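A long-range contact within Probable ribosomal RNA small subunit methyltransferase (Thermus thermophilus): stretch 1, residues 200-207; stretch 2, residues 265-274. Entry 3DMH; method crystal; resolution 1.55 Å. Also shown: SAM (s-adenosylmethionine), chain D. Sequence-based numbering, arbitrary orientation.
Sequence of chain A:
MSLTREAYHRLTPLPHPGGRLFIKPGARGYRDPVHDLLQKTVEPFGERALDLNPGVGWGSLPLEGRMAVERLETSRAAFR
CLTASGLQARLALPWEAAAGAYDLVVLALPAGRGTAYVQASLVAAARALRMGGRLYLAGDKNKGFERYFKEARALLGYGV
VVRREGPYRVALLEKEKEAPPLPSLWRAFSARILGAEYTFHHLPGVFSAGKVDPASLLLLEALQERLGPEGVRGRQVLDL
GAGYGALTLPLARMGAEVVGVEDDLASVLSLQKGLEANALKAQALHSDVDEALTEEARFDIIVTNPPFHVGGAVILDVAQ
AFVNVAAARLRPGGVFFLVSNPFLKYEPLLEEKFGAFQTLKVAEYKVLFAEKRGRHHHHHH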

# COMPACT_ATOMS: atom_id res chain seq x y z
N PHE A 200 9.32 -14.86 8.01
CA PHE A 200 8.60 -13.63 7.72
C PHE A 200 7.27 -13.56 8.47
O PHE A 200 6.62 -14.57 8.73
CB PHE A 200 8.39 -13.46 6.22
CG PHE A 200 9.67 -13.36 5.45
CD1 PHE A 200 10.36 -12.15 5.35
CD2 PHE A 200 10.22 -14.48 4.84
CE1 PHE A 200 11.55 -12.06 4.64
CE2 PHE A 200 11.42 -14.41 4.14
CZ PHE A 200 12.09 -13.19 4.03
N HIS A 201 6.88 -12.33 8.82
CA HIS A 201 5.67 -12.08 9.59
C HIS A 201 4.94 -10.98 8.87
O HIS A 201 5.55 -10.00 8.45
CB HIS A 201 6.02 -11.58 10.98
CG HIS A 201 6.53 -12.66 11.88
ND1 HIS A 201 7.81 -13.16 11.81
CD2 HIS A 201 5.90 -13.37 12.85
CE1 HIS A 201 7.96 -14.11 12.72
NE2 HIS A 201 6.82 -14.26 13.36
N HIS A 202 3.64 -11.16 8.71
CA HIS A 202 2.86 -10.12 8.05
C HIS A 202 1.40 -10.08 8.43
O HIS A 202 0.79 -11.09 8.84
CB HIS A 202 3.04 -10.18 6.53
CG HIS A 202 2.56 -11.46 5.92
ND1 HIS A 202 1.22 -11.74 5.76
CD2 HIS A 202 3.24 -12.53 5.44
CE1 HIS A 202 1.09 -12.93 5.20
NE2 HIS A 202 2.30 -13.43 5.00
N LEU A 203 0.85 -8.88 8.29
CA LEU A 203 -0.57 -8.62 8.43
C LEU A 203 -1.29 -8.88 7.10
O LEU A 203 -0.63 -9.16 6.08
CB LEU A 203 -0.78 -7.17 8.89
CG LEU A 203 -0.31 -6.84 10.31
CD1 LEU A 203 -0.19 -5.32 10.46
CD2 LEU A 203 -1.28 -7.38 11.34
N PRO A 204 -2.64 -8.82 7.11
CA PRO A 204 -3.34 -9.04 5.85
C PRO A 204 -3.07 -7.96 4.80
O PRO A 204 -2.78 -6.81 5.15
CB PRO A 204 -4.82 -8.99 6.25
CG PRO A 204 -4.87 -9.22 7.72
CD PRO A 204 -3.57 -8.63 8.24
N GLY A 205 -3.14 -8.37 3.54
CA GLY A 205 -3.17 -7.42 2.42
C GLY A 205 -1.83 -7.15 1.78
O GLY A 205 -1.74 -6.47 0.73
N VAL A 206 -0.76 -7.63 2.41
CA VAL A 206 0.59 -7.39 1.90
C VAL A 206 0.80 -8.09 0.56
O VAL A 206 0.10 -9.09 0.24
CB VAL A 206 1.68 -7.85 2.90
CG1 VAL A 206 1.51 -7.14 4.23
CG2 VAL A 206 1.64 -9.38 3.08
N PHE A 207 1.75 -7.57 -0.22
CA PHE A 207 2.13 -8.26 -1.45
C PHE A 207 2.76 -9.61 -1.11
O PHE A 207 3.62 -9.70 -0.22
CB PHE A 207 3.13 -7.43 -2.24
CG PHE A 207 3.68 -8.14 -3.45
CD1 PHE A 207 2.90 -8.27 -4.58
CD2 PHE A 207 4.97 -8.67 -3.44
CE1 PHE A 207 3.40 -8.93 -5.72
CE2 PHE A 207 5.49 -9.33 -4.56
CZ PHE A 207 4.68 -9.45 -5.70
N LEU A 265 1.09 1.11 5.44
CA LEU A 265 1.31 0.91 6.86
C LEU A 265 1.32 -0.56 7.28
O LEU A 265 2.14 -0.96 8.11
CB LEU A 265 0.25 1.65 7.68
CG LEU A 265 0.37 1.56 9.20
CD1 LEU A 265 1.70 2.11 9.67
CD2 LEU A 265 -0.77 2.30 9.83
N ALA A 266 0.38 -1.35 6.75
CA ALA A 266 0.33 -2.78 7.15
C ALA A 266 1.66 -3.47 6.80
O ALA A 266 2.18 -4.28 7.57
CB ALA A 266 -0.86 -3.48 6.49
N SER A 267 2.21 -3.11 5.65
CA SER A 267 3.47 -3.66 5.20
C SER A 267 4.65 -3.17 6.04
O SER A 267 5.54 -3.96 6.38
CB SER A 267 3.69 -3.34 3.72
OG SER A 267 2.75 -4.07 2.93
N VAL A 268 4.65 -1.89 6.41
CA VAL A 268 5.69 -1.35 7.29
C VAL A 268 5.72 -2.12 8.61
O VAL A 268 6.79 -2.54 9.08
CB VAL A 268 5.45 0.13 7.58
CG1 VAL A 268 6.39 0.66 8.67
CG2 VAL A 268 5.62 0.94 6.31
N LEU A 269 4.55 -2.32 9.21
CA LEU A 269 4.47 -3.04 10.50
C LEU A 269 4.91 -4.48 10.35
O LEU A 269 5.55 -5.05 11.24
CB LEU A 269 3.05 -3.00 11.07
CG LEU A 269 2.56 -1.59 11.41
CD1 LEU A 269 1.07 -1.59 11.73
CD2 LEU A 269 3.35 -0.99 12.59
N SER A 270 4.58 -5.07 9.20
CA SER A 270 5.03 -6.43 8.89
C SER A 270 6.55 -6.54 8.83
O SER A 270 7.13 -7.44 9.46
CB SER A 270 4.42 -6.90 7.57
OG SER A 270 3.00 -6.92 7.67
N LEU A 271 7.18 -5.62 8.09
CA LEU A 271 8.64 -5.57 8.05
C LEU A 271 9.24 -5.41 9.45
O LEU A 271 10.22 -6.08 9.78
CB LEU A 271 9.09 -4.43 7.15
CG LEU A 271 10.59 -4.13 7.08
CD1 LEU A 271 11.39 -5.39 6.64
CD2 LEU A 271 10.86 -2.96 6.15
N GLN A 272 8.66 -4.52 10.26
CA GLN A 272 9.20 -4.29 11.61
C GLN A 272 9.16 -5.56 12.45
O GLN A 272 10.13 -5.88 13.15
CB GLN A 272 8.45 -3.13 12.28
CG GLN A 272 8.84 -1.78 11.69
CD GLN A 272 7.98 -0.62 12.16
OE1 GLN A 272 6.89 -0.80 12.70
NE2 GLN A 272 8.48 0.59 11.96
N LYS A 273 8.05 -6.30 12.37
CA LYS A 273 7.93 -7.55 13.14
C LYS A 273 8.91 -8.60 12.63
O LYS A 273 9.54 -9.30 13.43
CB LYS A 273 6.49 -8.10 13.12
CG LYS A 273 6.29 -9.35 14.01
CD LYS A 273 4.82 -9.66 14.22
CE LYS A 273 4.63 -10.96 15.00
NZ LYS A 273 3.19 -11.21 15.31
N GLY A 274 9.06 -8.68 11.31
CA GLY A 274 10.02 -9.64 10.73
C GLY A 274 11.46 -9.35 11.12
O GLY A 274 12.20 -10.26 11.48
N SAM D . 9.96 -5.76 -1.82
CA SAM D . 8.82 -6.66 -1.47
C SAM D . 9.08 -8.04 -2.05
O SAM D . 10.00 -8.11 -2.88
OXT SAM D . 8.37 -9.00 -1.72
CB SAM D . 7.50 -6.14 -2.04
CG SAM D . 7.44 -5.98 -3.56
SD SAM D . 5.78 -5.47 -4.11
CE SAM D . 5.80 -6.01 -5.85
C5' SAM D . 5.87 -3.67 -4.33
C4' SAM D . 5.79 -2.92 -3.01
O4' SAM D . 5.77 -1.54 -3.37
C3' SAM D . 4.54 -3.22 -2.17
O3' SAM D . 4.88 -3.63 -0.85
C2' SAM D . 3.78 -1.89 -2.21
O2' SAM D . 2.97 -1.63 -1.07
C1' SAM D . 4.95 -0.93 -2.39
N9 SAM D . 4.50 0.37 -2.85
C8 SAM D . 3.42 0.70 -3.66
N7 SAM D . 3.40 2.04 -3.85
C5 SAM D . 4.46 2.57 -3.15
C6 SAM D . 4.91 3.88 -2.94
N6 SAM D . 4.27 4.94 -3.46
N1 SAM D . 6.04 4.05 -2.16
C2 SAM D . 6.70 2.99 -1.59
N3 SAM D . 6.23 1.68 -1.74
C4 SAM D . 5.14 1.51 -2.52
O HOH W 1 3.49 -5.42 0.68

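Residues 200-202 form the end of a β-strand that runs across helix 265-274 in a roughly antiparallel sense, with 147° between the two N-to-C directions and a closest approach of 6.6 Å between the axes. Beyond the strand the chain enters a type II turn from Leu203 to Val206 and continues along the helix toward its earlier residues, so that His201 lies near Gly274, His202 near Ser270, and Val206 near Ser267. The contact buries 435 Å² in total, and His201, Ser270 and Leu203 are the three largest contributors, together giving about half of it.

Ser270 joins the two stretches through the one direct hydrogen bond between them. Its side chain, in the m rotamer, points toward the strand end, where OG accepts from the backbone N of Leu203 at 3.0 Å with an almost linear N-H...O angle of 166°. The same OG donates to Ala266 O, 2.8 Å away and one helical turn earlier. The hydroxyl thus uses its hydrogen within the helix and offers a lone pair to the incoming chain, satisfying a backbone amide just past the strand. The chains approach closely here: the CA atoms of His202 and Ser270 are 4.4 Å apart, His202 CA lies 3.2 Å from the side-chain OG of Ser270, and His201 O comes within 3.2 Å of Ser270 O. The latter pair comprises two acceptors and is no bond; Ser270 O instead accepts from Gly274 N at 2.9 Å in the regular helical pattern.

His201 covers the largest area of any residue in the contact. Its CA-to-CB bond points toward the helix, and the imidazole lies against the extended side chain of Lys273, whose four chi angles are all t. The closest approach is between His201 CD2 and Lys273 CE, at 3.5 Å, a carbon-carbon contact with the aliphatic part of the lysine. The ring meets this methylene and Gly274 CA obliquely. By contrast, the side chain of His202 leads away from the helix, and its ND1 donates to Leu203 O at 3.2 Å.

Leu203 adds the apolar part of the interface. Its CB is 4.4 Å from Ala266 CB, and its CD1 is 4.0 Å from Leu269 CB, so the side chain packs over residues from successive turns of the helix. Val206, at the end of the turn, extends the packing, with CG1 3.6 Å from Ser267 OG. Within that turn, Gly205 adopts phi/psi of 96/-9°, where a CB would be jammed against the preceding carbonyl oxygen. At the far end, a water accepts from Phe207 N at 2.9 Å and donates to Ser267 OG at 2.7 Å, bridging the stretches beside the bound SAM.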